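Local atomic coordinates of citryl-spermidine/3,4-dihydroxybenzoyl-citryl-spermidine:spermidine ligase (Bacillus anthracis, PDB entry 3TO3), a protein that catalyses the ATP-dependent condensation of spermidine with citryl-spermidine intermediates in the biosynthesis of the siderophore petrobactin. Residues B[18-23]-B[131-136]; B[22-27]-B[96-101]; B[30-35]-B[81-86]; B[122-127]-B[164-169]. One frame throughout, in Å; residues are numbered along the deposited sequence.

Contact 1. Residues B[18-23]-B[131-136]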
loop_
_atom_site.group_PDB
_atom_site.type_symbol
_atom_site.label_atom_id
_atom_site.label_comp_id
_atom_site.label_asym_id
_atom_site.label_seq_id
_atom_site.Cartn_x
_atom_site.Cartn_y
_atom_site.Cartn_z
ATOM N N GLU B 18 -11.494 -25.629 -7.637
ATOM C CA GLU B 18 -11.123 -26.498 -6.541
ATOM C C GLU B 18 -9.730 -26.183 -6.003
ATOM O O GLU B 18 -9.417 -26.530 -4.861
ATOM C CB GLU B 18 -11.146 -27.960 -6.989
ATOM C CG GLU B 18 -12.540 -28.488 -7.348
ATOM C CD GLU B 18 -13.191 -29.306 -6.225
ATOM O OE1 GLU B 18 -14.118 -30.086 -6.531
ATOM O OE2 GLU B 18 -12.780 -29.171 -5.043
ATOM N N ASP B 19 -8.871 -25.586 -6.828
ATOM C CA ASP B 19 -7.520 -25.261 -6.369
ATOM C C ASP B 19 -7.575 -24.184 -5.284
ATOM O O ASP B 19 -6.722 -24.117 -4.400
ATOM C CB ASP B 19 -6.651 -24.807 -7.527
ATOM C CG ASP B 19 -6.321 -25.943 -8.483
ATOM O OD1 ASP B 19 -5.528 -26.815 -8.090
ATOM O OD2 ASP B 19 -6.848 -25.964 -9.620
ATOM N N TYR B 20 -8.608 -23.360 -5.341
ATOM C CA TYR B 20 -8.817 -22.410 -4.280
ATOM C C TYR B 20 -9.033 -23.125 -2.918
ATOM O O TYR B 20 -8.452 -22.728 -1.912
ATOM C CB TYR B 20 -9.963 -21.461 -4.625
ATOM C CG TYR B 20 -10.294 -20.561 -3.473
ATOM C CD1 TYR B 20 -9.561 -19.408 -3.245
ATOM C CD2 TYR B 20 -11.312 -20.894 -2.575
ATOM C CE1 TYR B 20 -9.849 -18.583 -2.164
ATOM C CE2 TYR B 20 -11.588 -20.100 -1.477
ATOM C CZ TYR B 20 -10.862 -18.932 -1.279
ATOM O OH TYR B 20 -11.151 -18.119 -0.198
ATOM N N ILE B 21 -9.867 -24.166 -2.906
ATOM C CA ILE B 21 -10.152 -24.932 -1.698
ATOM C C ILE B 21 -8.892 -25.598 -1.144
ATOM O O ILE B 21 -8.637 -25.520 0.066
ATOM C CB ILE B 21 -11.228 -25.989 -1.940
ATOM C CG1 ILE B 21 -12.513 -25.316 -2.412
ATOM C CG2 ILE B 21 -11.475 -26.844 -0.689
ATOM C CD1 ILE B 21 -13.387 -24.785 -1.312
ATOM N N SER B 22 -8.099 -26.227 -2.008
ATOM C CA SER B 22 -6.826 -26.826 -1.554
ATOM C C SER B 22 -5.876 -25.802 -0.970
ATOM O O SER B 22 -5.223 -26.084 0.021
ATOM C CB SER B 22 -6.073 -27.556 -2.662
ATOM O OG SER B 22 -6.903 -27.705 -3.777
ATOM N N VAL B 23 -5.773 -24.629 -1.586
ATOM C CA VAL B 23 -4.811 -23.635 -1.095
ATOM C C VAL B 23 -5.277 -23.096 0.222
ATOM O O VAL B 23 -4.496 -22.940 1.149
ATOM C CB VAL B 23 -4.519 -22.522 -2.120
ATOM C CG1 VAL B 23 -3.772 -21.309 -1.481
ATOM C CG2 VAL B 23 -3.684 -23.106 -3.251
ATOM N N LYS B 131 -2.785 -15.397 -4.332
ATOM C CA LYS B 131 -1.725 -15.637 -5.283
ATOM C C LYS B 131 -1.424 -17.122 -5.518
ATOM O O LYS B 131 -1.070 -17.490 -6.641
ATOM C CB LYS B 131 -0.448 -14.889 -4.921
ATOM C CG LYS B 131 -0.456 -13.459 -5.457
ATOM C CD LYS B 131 -0.914 -12.457 -4.397
ATOM C CE LYS B 131 -0.702 -11.015 -4.878
ATOM N NZ LYS B 131 -0.901 -9.991 -3.820
ATOM N N ASP B 132 -1.550 -17.979 -4.494
ATOM C CA ASP B 132 -1.174 -19.349 -4.727
ATOM C C ASP B 132 -2.262 -20.117 -5.485
ATOM O O ASP B 132 -1.953 -21.006 -6.286
ATOM C CB ASP B 132 -0.720 -20.096 -3.487
ATOM C CG ASP B 132 -0.062 -21.446 -3.846
ATOM O OD1 ASP B 132 0.754 -21.504 -4.808
ATOM O OD2 ASP B 132 -0.362 -22.455 -3.182
ATOM N N THR B 133 -3.518 -19.754 -5.249
ATOM C CA THR B 133 -4.636 -20.315 -6.003
ATOM C C THR B 133 -4.435 -20.162 -7.513
ATOM O O THR B 133 -4.641 -21.098 -8.259
ATOM C CB THR B 133 -5.976 -19.651 -5.627
ATOM O OG1 THR B 133 -6.323 -19.997 -4.282
ATOM C CG2 THR B 133 -7.082 -20.104 -6.584
ATOM N N ILE B 134 -4.022 -18.986 -7.966
ATOM C CA ILE B 134 -3.783 -18.783 -9.399
ATOM C C ILE B 134 -2.621 -19.669 -9.882
ATOM O O ILE B 134 -2.678 -20.295 -10.959
ATOM C CB ILE B 134 -3.464 -17.305 -9.710
ATOM C CG1 ILE B 134 -4.611 -16.429 -9.224
ATOM C CG2 ILE B 134 -3.266 -17.094 -11.223
ATOM C CD1 ILE B 134 -4.203 -15.033 -8.853
ATOM N N ALA B 135 -1.563 -19.741 -9.085
ATOM C CA ALA B 135 -0.448 -20.603 -9.493
ATOM C C ALA B 135 -0.838 -22.113 -9.551
ATOM O O ALA B 135 -0.533 -22.791 -10.534
ATOM C CB ALA B 135 0.772 -20.373 -8.629
ATOM N N GLN B 136 -1.478 -22.629 -8.503
ATOM C CA GLN B 136 -1.904 -24.037 -8.479
ATOM C C GLN B 136 -2.889 -24.296 -9.624
ATOM O O GLN B 136 -2.910 -25.372 -10.197
ATOM C CB GLN B 136 -2.556 -24.411 -7.151
ATOM C CG GLN B 136 -1.644 -24.259 -5.948
ATOM C CD GLN B 136 -0.385 -25.074 -6.089
ATOM O OE1 GLN B 136 -0.432 -26.218 -6.533
ATOM N NE2 GLN B 136 0.755 -24.480 -5.757
#
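Val23 reaches helix 131-136 with both methyls, and van der Waals contact, part of it carbon against oxygen, joins the segments. Its CG2 lies 3.6 Å from CG of Gln136 and 3.4 Å from OD2 of Asp132, while CG1, anti to the backbone N (chi1 167°), meets CB of Asp132. One turn before Val23, Tyr20 meets Thr133: CG2 of Thr133 approaches CB of Tyr20 at 3.7 Å, and its OG1 sits 3.5 Å from CD1 of Tyr20, oblique to the ring. Tyr20 and Thr133 also bring the two backbones closest, with their CA atoms 5.0 Å apart. This is a helix-helix packing between helix 18-37 and helix 115-138, whose segment axes approach to 8.5 Å at 128° between their N-to-C directions. Tyr20 also touches Gln264 of the second subunit, which places this end of the pair near the dimer interface. No hydrogen bond passes between the segments; the polar ends of Thr133, Asp132 and Gln136 are bonded elsewhere. OG1 of Thr133 bonds to Ile129 O, one turn back in its own helix. NE2 of Gln136 donates to OD1 of Asp132 over 3.1 Å, nearly straight at 175°, while Lys168 forms a salt bridge with that same oxygen and Tyr167 OH bonds to OD2. Lys395 donates to Gln136 O and makes a long, weak ion pair with Asp19 OD1, bringing positive charge near both oxygens.

Contact 2. Residues B[22-27]-B[96-101]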
loop_
_atom_site.group_PDB
_atom_site.type_symbol
_atom_site.label_atom_id
_atom_site.label_comp_id
_atom_site.label_asym_id
_atom_site.label_seq_id
_atom_site.Cartn_x
_atom_site.Cartn_y
_atom_site.Cartn_z
ATOM N N SER B 22 -8.099 -26.227 -2.008
ATOM C CA SER B 22 -6.826 -26.826 -1.554
ATOM C C SER B 22 -5.876 -25.802 -0.970
ATOM O O SER B 22 -5.223 -26.084 0.021
ATOM C CB SER B 22 -6.073 -27.556 -2.662
ATOM O OG SER B 22 -6.903 -27.705 -3.777
ATOM N N VAL B 23 -5.773 -24.629 -1.586
ATOM C CA VAL B 23 -4.811 -23.635 -1.095
ATOM C C VAL B 23 -5.277 -23.096 0.222
ATOM O O VAL B 23 -4.496 -22.940 1.149
ATOM C CB VAL B 23 -4.519 -22.522 -2.120
ATOM C CG1 VAL B 23 -3.772 -21.309 -1.481
ATOM C CG2 VAL B 23 -3.684 -23.106 -3.251
ATOM N N ARG B 24 -6.570 -22.846 0.319
ATOM C CA ARG B 24 -7.130 -22.352 1.573
ATOM C C ARG B 24 -6.834 -23.361 2.681
ATOM O O ARG B 24 -6.398 -23.005 3.784
ATOM C CB ARG B 24 -8.637 -22.151 1.458
ATOM C CG ARG B 24 -9.253 -21.463 2.651
ATOM C CD ARG B 24 -10.742 -21.608 2.591
ATOM N NE ARG B 24 -11.141 -23.003 2.755
ATOM C CZ ARG B 24 -12.316 -23.475 2.359
ATOM N NH1 ARG B 24 -13.198 -22.667 1.763
ATOM N NH2 ARG B 24 -12.604 -24.750 2.544
ATOM N N ARG B 25 -7.065 -24.629 2.367
ATOM C CA ARG B 25 -6.873 -25.669 3.341
ATOM C C ARG B 25 -5.403 -25.738 3.753
ATOM O O ARG B 25 -5.094 -25.877 4.936
ATOM C CB ARG B 25 -7.360 -27.017 2.792
ATOM C CG ARG B 25 -8.853 -27.161 2.926
ATOM C CD ARG B 25 -9.357 -28.253 2.047
ATOM N NE ARG B 25 -10.777 -28.491 2.262
ATOM C CZ ARG B 25 -11.459 -29.457 1.664
ATOM N NH1 ARG B 25 -10.818 -30.288 0.852
ATOM N NH2 ARG B 25 -12.768 -29.606 1.889
ATOM N N ARG B 26 -4.508 -25.642 2.774
ATOM C CA ARG B 26 -3.087 -25.706 3.054
ATOM C C ARG B 26 -2.653 -24.534 3.954
ATOM O O ARG B 26 -1.918 -24.725 4.934
ATOM C CB ARG B 26 -2.270 -25.727 1.768
ATOM C CG ARG B 26 -0.768 -25.615 2.010
ATOM C CD ARG B 26 0.031 -25.345 0.742
ATOM N NE ARG B 26 1.376 -24.945 1.129
ATOM C CZ ARG B 26 2.342 -24.557 0.301
ATOM N NH1 ARG B 26 2.144 -24.529 -1.024
ATOM N NH2 ARG B 26 3.532 -24.210 0.805
ATOM N N VAL B 27 -3.128 -23.333 3.636
ATOM C CA VAL B 27 -2.715 -22.153 4.369
ATOM C C VAL B 27 -3.235 -22.195 5.794
ATOM O O VAL B 27 -2.534 -21.819 6.718
ATOM C CB VAL B 27 -3.141 -20.848 3.652
ATOM C CG1 VAL B 27 -3.004 -19.659 4.582
ATOM C CG2 VAL B 27 -2.296 -20.629 2.379
ATOM N N GLU B 96 -16.418 -26.977 8.398
ATOM C CA GLU B 96 -15.054 -26.674 8.033
ATOM C C GLU B 96 -14.943 -25.161 7.925
ATOM O O GLU B 96 -15.813 -24.511 7.335
ATOM C CB GLU B 96 -14.725 -27.303 6.688
ATOM C CG GLU B 96 -13.387 -26.834 6.088
ATOM C CD GLU B 96 -13.131 -27.381 4.672
ATOM O OE1 GLU B 96 -12.071 -27.001 4.132
ATOM O OE2 GLU B 96 -13.969 -28.162 4.107
ATOM N N ILE B 97 -13.872 -24.594 8.469
ATOM C CA ILE B 97 -13.727 -23.143 8.452
ATOM C C ILE B 97 -13.442 -22.604 7.043
ATOM O O ILE B 97 -12.606 -23.141 6.332
ATOM C CB ILE B 97 -12.682 -22.652 9.462
ATOM C CG1 ILE B 97 -12.602 -21.125 9.413
ATOM C CG2 ILE B 97 -11.360 -23.259 9.187
ATOM C CD1 ILE B 97 -13.990 -20.425 9.695
ATOM N N GLN B 98 -14.246 -21.641 6.602
ATOM C CA GLN B 98 -14.060 -20.968 5.312
ATOM C C GLN B 98 -13.320 -19.627 5.305
ATOM O O GLN B 98 -12.916 -19.130 4.248
ATOM C CB GLN B 98 -15.421 -20.730 4.692
ATOM C CG GLN B 98 -16.411 -21.789 5.034
ATOM C CD GLN B 98 -16.934 -22.431 3.799
ATOM O OE1 GLN B 98 -18.105 -22.254 3.452
ATOM N NE2 GLN B 98 -16.059 -23.153 3.089
ATOM N N SER B 99 -13.122 -19.050 6.474
ATOM C CA SER B 99 -12.598 -17.705 6.534
ATOM C C SER B 99 -11.402 -17.658 7.457
ATOM O O SER B 99 -11.564 -17.722 8.681
ATOM C CB SER B 99 -13.683 -16.773 7.091
ATOM O OG SER B 99 -13.148 -15.480 7.282
ATOM N N VAL B 100 -10.221 -17.452 6.885
ATOM C CA VAL B 100 -9.027 -17.376 7.689
ATOM C C VAL B 100 -9.140 -16.155 8.625
ATOM O O VAL B 100 -8.741 -16.212 9.788
ATOM C CB VAL B 100 -7.737 -17.369 6.815
ATOM C CG1 VAL B 100 -7.548 -16.037 6.141
ATOM C CG2 VAL B 100 -6.537 -17.669 7.655
ATOM N N ALA B 101 -9.742 -15.067 8.150
ATOM C CA ALA B 101 -9.916 -13.904 9.010
ATOM C C ALA B 101 -10.758 -14.233 10.249
ATOM O O ALA B 101 -10.419 -13.813 11.366
ATOM C CB ALA B 101 -10.533 -12.710 8.232
HETATM O O HOH W 1 -10.633 -24.640 5.057
HETATM O O HOH W 2 -13.410 -19.578 1.404
HETATM O O HOH W 3 -15.397 -25.960 1.957
#
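Arg24 and Gln98 mark the closest backbone approach, their CA atoms still 8.0 Å apart, so long side chains bridge the gap between helix 22-27 and the connection from strand 94-96 into helix 100-110. The motif is a salt-bridge network of Arg24, Arg25 and Glu96, joining the helix to the terminal strand of the antiparallel sheet, 94-96. Arg25 grips the carboxylate side-on: NE donates to OE1 of Glu96 at 2.7 Å, almost straight at 173°, and NH2 donates to OE2 at 2.9 Å. Both bonds use the syn sides, with guanidinium and carboxylate planes only 29° apart. Arg24 comes differently. Its NH2 meets OE1 of Glu96 at 2.8 Å by a bent bond from above the carboxylate plane, on the face opposite Arg25 NE, and the two planes are nearly perpendicular. The Arg24 chain bends at chi3 (66°), which turns NE off the extended path, and one guanidinium face lies under Ile97 O and Gln98 CA. Two positive groups sharing one carboxylate would favour its charged form. Waters extend the network, water 2 linking Arg24 NH1 to Gln98 O. Water 1 donates both to Glu96 OE1 and, at 2.8 Å, to Ile97 O.

Contact 3. Residues B[30-35]-B[81-86]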
loop_
_atom_site.group_PDB
_atom_site.type_symbol
_atom_site.label_atom_id
_atom_site.label_comp_id
_atom_site.label_asym_id
_atom_site.label_seq_id
_atom_site.Cartn_x
_atom_site.Cartn_y
_atom_site.Cartn_z
ATOM N N GLN B 30 -0.913 -24.810 7.692
ATOM C CA GLN B 30 0.411 -24.336 8.080
ATOM C C GLN B 30 0.207 -23.314 9.214
ATOM O O GLN B 30 0.941 -23.337 10.199
ATOM C CB GLN B 30 1.219 -23.776 6.885
ATOM C CG GLN B 30 1.512 -24.857 5.792
ATOM C CD GLN B 30 2.450 -24.401 4.658
ATOM O OE1 GLN B 30 2.642 -25.125 3.663
ATOM N NE2 GLN B 30 3.065 -23.224 4.820
ATOM N N LEU B 31 -0.842 -22.490 9.114
ATOM C CA LEU B 31 -1.152 -21.526 10.189
ATOM C C LEU B 31 -1.350 -22.213 11.551
ATOM O O LEU B 31 -0.725 -21.842 12.534
ATOM C CB LEU B 31 -2.370 -20.661 9.854
ATOM C CG LEU B 31 -2.870 -19.630 10.883
ATOM C CD1 LEU B 31 -1.814 -18.584 11.235
ATOM C CD2 LEU B 31 -4.105 -18.931 10.341
ATOM N N VAL B 32 -2.219 -23.217 11.602
ATOM C CA VAL B 32 -2.540 -23.822 12.862
ATOM C C VAL B 32 -1.298 -24.543 13.404
ATOM O O VAL B 32 -0.967 -24.406 14.574
ATOM C CB VAL B 32 -3.809 -24.740 12.755
ATOM C CG1 VAL B 32 -4.034 -25.511 14.044
ATOM C CG2 VAL B 32 -5.060 -23.886 12.418
ATOM N N GLU B 33 -0.589 -25.258 12.536
ATOM C CA GLU B 33 0.668 -25.911 12.909
ATOM C C GLU B 33 1.623 -24.973 13.594
ATOM O O GLU B 33 2.183 -25.305 14.643
ATOM C CB GLU B 33 1.360 -26.563 11.697
ATOM C CG GLU B 33 0.586 -27.767 11.188
ATOM C CD GLU B 33 1.180 -28.422 9.933
ATOM O OE1 GLU B 33 2.194 -27.912 9.381
ATOM O OE2 GLU B 33 0.616 -29.469 9.500
ATOM N N SER B 34 1.812 -23.790 13.030
ATOM C CA SER B 34 2.791 -22.895 13.641
ATOM C C SER B 34 2.245 -22.177 14.887
ATOM O O SER B 34 3.020 -21.896 15.804
ATOM C CB SER B 34 3.428 -21.915 12.638
ATOM O OG SER B 34 2.488 -20.972 12.185
ATOM N N LEU B 35 0.936 -21.909 14.947
ATOM C CA LEU B 35 0.381 -21.283 16.161
ATOM C C LEU B 35 0.506 -22.246 17.362
ATOM O O LEU B 35 0.860 -21.834 18.451
ATOM C CB LEU B 35 -1.070 -20.844 15.971
ATOM C CG LEU B 35 -1.354 -19.714 14.967
ATOM C CD1 LEU B 35 -2.839 -19.572 14.781
ATOM C CD2 LEU B 35 -0.770 -18.414 15.435
ATOM N N ILE B 81 4.537 -29.898 14.801
ATOM C CA ILE B 81 3.149 -30.284 14.797
ATOM C C ILE B 81 2.732 -30.533 13.363
ATOM O O ILE B 81 2.948 -29.697 12.485
ATOM C CB ILE B 81 2.280 -29.143 15.374
ATOM C CG1 ILE B 81 2.739 -28.778 16.782
ATOM C CG2 ILE B 81 0.782 -29.504 15.372
ATOM C CD1 ILE B 81 2.628 -29.902 17.763
ATOM N N SER B 82 2.129 -31.686 13.120
ATOM C CA SER B 82 1.499 -31.934 11.831
ATOM C C SER B 82 0.014 -31.942 12.042
ATOM O O SER B 82 -0.444 -32.665 12.903
ATOM C CB SER B 82 1.903 -33.305 11.285
ATOM O OG SER B 82 3.290 -33.395 11.114
ATOM N N ILE B 83 -0.746 -31.163 11.276
ATOM C CA ILE B 83 -2.210 -31.229 11.386
ATOM C C ILE B 83 -2.756 -32.086 10.227
ATOM O O ILE B 83 -2.606 -31.721 9.076
ATOM C CB ILE B 83 -2.879 -29.832 11.341
ATOM C CG1 ILE B 83 -2.493 -28.957 12.556
ATOM C CG2 ILE B 83 -4.385 -29.984 11.259
ATOM C CD1 ILE B 83 -2.898 -29.542 13.907
ATOM N N ASP B 84 -3.357 -33.231 10.540
ATOM C CA ASP B 84 -3.752 -34.207 9.527
ATOM C C ASP B 84 -5.201 -34.113 9.027
ATOM O O ASP B 84 -5.584 -34.840 8.110
ATOM C CB ASP B 84 -3.487 -35.628 10.039
ATOM C CG ASP B 84 -2.033 -35.815 10.514
ATOM O OD1 ASP B 84 -1.112 -35.379 9.781
ATOM O OD2 ASP B 84 -1.803 -36.385 11.617
ATOM N N SER B 85 -6.011 -33.239 9.615
ATOM C CA SER B 85 -7.439 -33.248 9.299
ATOM C C SER B 85 -7.876 -31.831 9.075
ATOM O O SER B 85 -7.228 -30.923 9.562
ATOM C CB SER B 85 -8.264 -33.865 10.438
ATOM O OG SER B 85 -8.556 -32.904 11.453
ATOM N N LEU B 86 -9.002 -31.644 8.400
ATOM C CA LEU B 86 -9.543 -30.310 8.184
ATOM C C LEU B 86 -9.800 -29.596 9.519
ATOM O O LEU B 86 -10.036 -30.223 10.551
ATOM C CB LEU B 86 -10.871 -30.418 7.433
ATOM C CG LEU B 86 -10.843 -30.921 5.982
ATOM C CD1 LEU B 86 -12.278 -30.921 5.416
ATOM C CD2 LEU B 86 -9.938 -30.051 5.134
#
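Glu33 lays its aliphatic part alongside strand 81-83, with CG 3.3 Å from Ile81 O and 3.6 Å from CG1 of Ile83, and the Glu33 and Ile83 side chains slide past each other in opposite directions. CG stands anti to the carbonyl carbon, and beyond it the chain is extended, carrying the carboxylate to the strand backbone. There OE2 accepts from Ile83 N at 2.8 Å with an N-H...O angle of 174°; the donor approaches on the anti side, 24° out of the carboxylate plane. Beside this bond, CG1 of Val32 meets CG1 of Ile83 at 4.1 Å, their side chains crossing at about a right angle. The contact joins helix 18-37 to the six-stranded antiparallel sheet, where strand 81-83 pairs with strand 65-74. The segment axes come within 7.7 Å, at 149° between their N-to-C directions. Ser82 and Asp84 make backbone hydrogen bonds to Arg73 and Tyr71, so Glu33 takes an N-H on the strand edge not used by strand 65-74. The straight bond from Ile83 N would tend to stabilise Glu33 in its ionised form, with Arg29, one turn earlier and in a long, weak ion pair with the same OE2, adding at most a little.

Contact 4. Residues B[122-127]-B[164-169]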
loop_
_atom_site.group_PDB
_atom_site.type_symbol
_atom_site.label_atom_id
_atom_site.label_comp_id
_atom_site.label_asym_id
_atom_site.label_seq_id
_atom_site.Cartn_x
_atom_site.Cartn_y
_atom_site.Cartn_z
ATOM N N ILE B 122 -3.413 -11.087 8.720
ATOM C CA ILE B 122 -4.619 -11.619 8.068
ATOM C C ILE B 122 -4.589 -11.283 6.583
ATOM O O ILE B 122 -4.883 -12.150 5.743
ATOM C CB ILE B 122 -5.895 -11.018 8.655
ATOM C CG1 ILE B 122 -6.341 -11.799 9.888
ATOM C CG2 ILE B 122 -7.015 -11.038 7.626
ATOM C CD1 ILE B 122 -7.197 -10.949 10.857
ATOM N N HIS B 123 -4.201 -10.038 6.269
ATOM C CA HIS B 123 -4.110 -9.555 4.888
ATOM C C HIS B 123 -3.097 -10.372 4.093
ATOM O O HIS B 123 -3.345 -10.719 2.954
ATOM C CB HIS B 123 -3.705 -8.080 4.837
ATOM C CG HIS B 123 -3.641 -7.517 3.449
ATOM N ND1 HIS B 123 -4.687 -7.611 2.559
ATOM C CD2 HIS B 123 -2.668 -6.830 2.809
ATOM C CE1 HIS B 123 -4.363 -7.003 1.433
ATOM N NE2 HIS B 123 -3.142 -6.522 1.557
ATOM N N GLU B 124 -1.968 -10.689 4.709
ATOM C CA GLU B 124 -0.943 -11.465 4.039
ATOM C C GLU B 124 -1.363 -12.885 3.792
ATOM O O GLU B 124 -0.980 -13.481 2.765
ATOM C CB GLU B 124 0.357 -11.466 4.859
ATOM C CG GLU B 124 1.082 -10.182 4.710
ATOM C CD GLU B 124 2.205 -10.054 5.706
ATOM O OE1 GLU B 124 2.934 -11.072 5.877
ATOM O OE2 GLU B 124 2.342 -8.946 6.307
ATOM N N LEU B 125 -2.114 -13.435 4.752
ATOM C CA LEU B 125 -2.634 -14.789 4.612
ATOM C C LEU B 125 -3.630 -14.864 3.446
ATOM O O LEU B 125 -3.604 -15.818 2.679
ATOM C CB LEU B 125 -3.282 -15.288 5.919
ATOM C CG LEU B 125 -2.211 -15.577 6.979
ATOM C CD1 LEU B 125 -2.827 -15.929 8.312
ATOM C CD2 LEU B 125 -1.330 -16.712 6.533
ATOM N N GLU B 126 -4.507 -13.864 3.342
ATOM C CA GLU B 126 -5.482 -13.796 2.270
ATOM C C GLU B 126 -4.799 -13.578 0.926
ATOM O O GLU B 126 -5.219 -14.120 -0.087
ATOM C CB GLU B 126 -6.494 -12.658 2.527
ATOM C CG GLU B 126 -7.463 -12.994 3.631
ATOM C CD GLU B 126 -8.381 -11.823 4.004
ATOM O OE1 GLU B 126 -8.090 -10.662 3.624
ATOM O OE2 GLU B 126 -9.398 -12.072 4.685
ATOM N N GLN B 127 -3.756 -12.764 0.905
ATOM C CA GLN B 127 -3.055 -12.529 -0.342
ATOM C C GLN B 127 -2.307 -13.783 -0.763
ATOM O O GLN B 127 -2.179 -14.045 -1.947
ATOM C CB GLN B 127 -2.120 -11.328 -0.241
ATOM C CG GLN B 127 -2.871 -10.019 -0.264
ATOM C CD GLN B 127 -3.854 -9.940 -1.405
ATOM O OE1 GLN B 127 -3.489 -10.042 -2.583
ATOM N NE2 GLN B 127 -5.107 -9.766 -1.068
ATOM N N HIS B 164 6.056 -21.224 6.779
ATOM C CA HIS B 164 5.402 -19.912 6.886
ATOM C C HIS B 164 3.995 -19.966 6.329
ATOM O O HIS B 164 3.814 -20.248 5.153
ATOM C CB HIS B 164 6.176 -18.805 6.147
ATOM C CG HIS B 164 7.485 -18.460 6.773
ATOM N ND1 HIS B 164 7.581 -17.899 8.029
ATOM C CD2 HIS B 164 8.754 -18.567 6.306
ATOM C CE1 HIS B 164 8.856 -17.684 8.312
ATOM N NE2 HIS B 164 9.587 -18.072 7.282
ATOM N N PRO B 165 2.990 -19.679 7.174
ATOM C CA PRO B 165 1.619 -19.759 6.655
ATOM C C PRO B 165 1.316 -18.747 5.538
ATOM O O PRO B 165 0.538 -19.091 4.634
ATOM C CB PRO B 165 0.745 -19.585 7.902
ATOM C CG PRO B 165 1.680 -19.083 8.979
ATOM C CD PRO B 165 3.027 -19.586 8.644
ATOM N N SER B 166 1.902 -17.554 5.525
ATOM C CA SER B 166 1.764 -16.856 4.259
ATOM C C SER B 166 3.092 -16.873 3.467
ATOM O O SER B 166 3.953 -15.993 3.632
ATOM C CB SER B 166 1.329 -15.414 4.540
ATOM O OG SER B 166 2.265 -14.787 5.384
ATOM N N TYR B 167 3.167 -17.798 2.514
ATOM C CA TYR B 167 4.365 -18.044 1.718
ATOM C C TYR B 167 4.373 -17.367 0.351
ATOM O O TYR B 167 5.361 -17.427 -0.376
ATOM C CB TYR B 167 4.496 -19.574 1.523
ATOM C CG TYR B 167 3.201 -20.294 1.101
ATOM C CD1 TYR B 167 2.810 -20.341 -0.236
ATOM C CD2 TYR B 167 2.358 -20.883 2.035
ATOM C CE1 TYR B 167 1.637 -20.981 -0.636
ATOM C CE2 TYR B 167 1.176 -21.531 1.644
ATOM C CZ TYR B 167 0.829 -21.575 0.300
ATOM O OH TYR B 167 -0.326 -22.191 -0.118
ATOM N N LYS B 168 3.195 -16.917 -0.048
ATOM C CA LYS B 168 2.869 -16.111 -1.234
ATOM C C LYS B 168 2.416 -14.629 -1.204
ATOM O O LYS B 168 1.792 -14.186 -2.170
ATOM C CB LYS B 168 2.162 -16.941 -2.310
ATOM C CG LYS B 168 2.895 -16.885 -3.648
ATOM C CD LYS B 168 2.408 -17.999 -4.564
ATOM C CE LYS B 168 3.404 -19.145 -4.590
ATOM N NZ LYS B 168 2.949 -20.220 -5.485
ATOM N N ALA B 169 2.477 -13.952 -0.069
ATOM C CA ALA B 169 1.732 -12.692 0.082
ATOM C C ALA B 169 1.883 -11.718 -1.080
ATOM O O ALA B 169 0.870 -11.233 -1.628
ATOM C CB ALA B 169 2.100 -12.007 1.376
#
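Leu125 and Ser166 approach to 4.9 Å between their CA atoms, and Gln127 and Ala169 to 4.8 Å, so the irregular segment 164-169 runs close against one side of helix 122-127. Here the loop between helix 150-156 and helix 175-181, part of the IucA/IucC family region, packs on helix 115-138. CD2 of Leu125 touches CB of Pro165 at 3.8 Å and CB of Ser166 at 3.6 Å, and also reaches the peptide joining these two residues. Leu31 of helix 18-37 touches both Leu125 and Pro165, adding a third element to this apolar patch. At the neighbouring Glu124, the methyl of Ala169 lies 3.9 Å from CB of Glu124 and also meets CG of that residue. Ser166 sets its CB 3.5 Å from Glu124 O. Its OG stands between the backbone N and the carbonyl carbon (chi1 57°) and bonds to Arg576, while OE1 of Glu124 bonds to Ser308 OG; these buried polar ends therefore find partners beyond the two segments. Lys168 directs its amine away from the helix segment, where, besides Asp132, it meets Glu184 in a salt bridge and donates to Ile158 O. Its side chain is about 7 Å from that of the ATP-binding residue Met284, so the loop runs close to the nucleotide site. Gln127 bends at chi2 (-50°), and its OE1 accepts from Lys131 NZ, which also bonds to Ala169 O. That same carbonyl oxygen of Ala169 rests 3.3 Å from CB of Gln127.

Contacts 1, 2 and 3 follow helix 18-37 from its start toward its C-terminal part, joining it in turn to helix 115-138, to the entry of helix 100-110 and to strand 81-83. Contact 3 is nested within the chain loop closed by contact 2; contact 4 opens after both, and its segments alternate with those of contact 1. The centres of contacts 1 and 2 are 11 Å apart, those of contacts 1 and 3 18 Å. Contact 4 shares helix 115-138 with contact 1, and its loop also touches residues of contacts 2 and 3. The antiparallel sheet and helices 18-37, 100-110 and 115-138 are thereby connected to a loop near ATP, while contacts 1, 2 and 4 touch the second subunit.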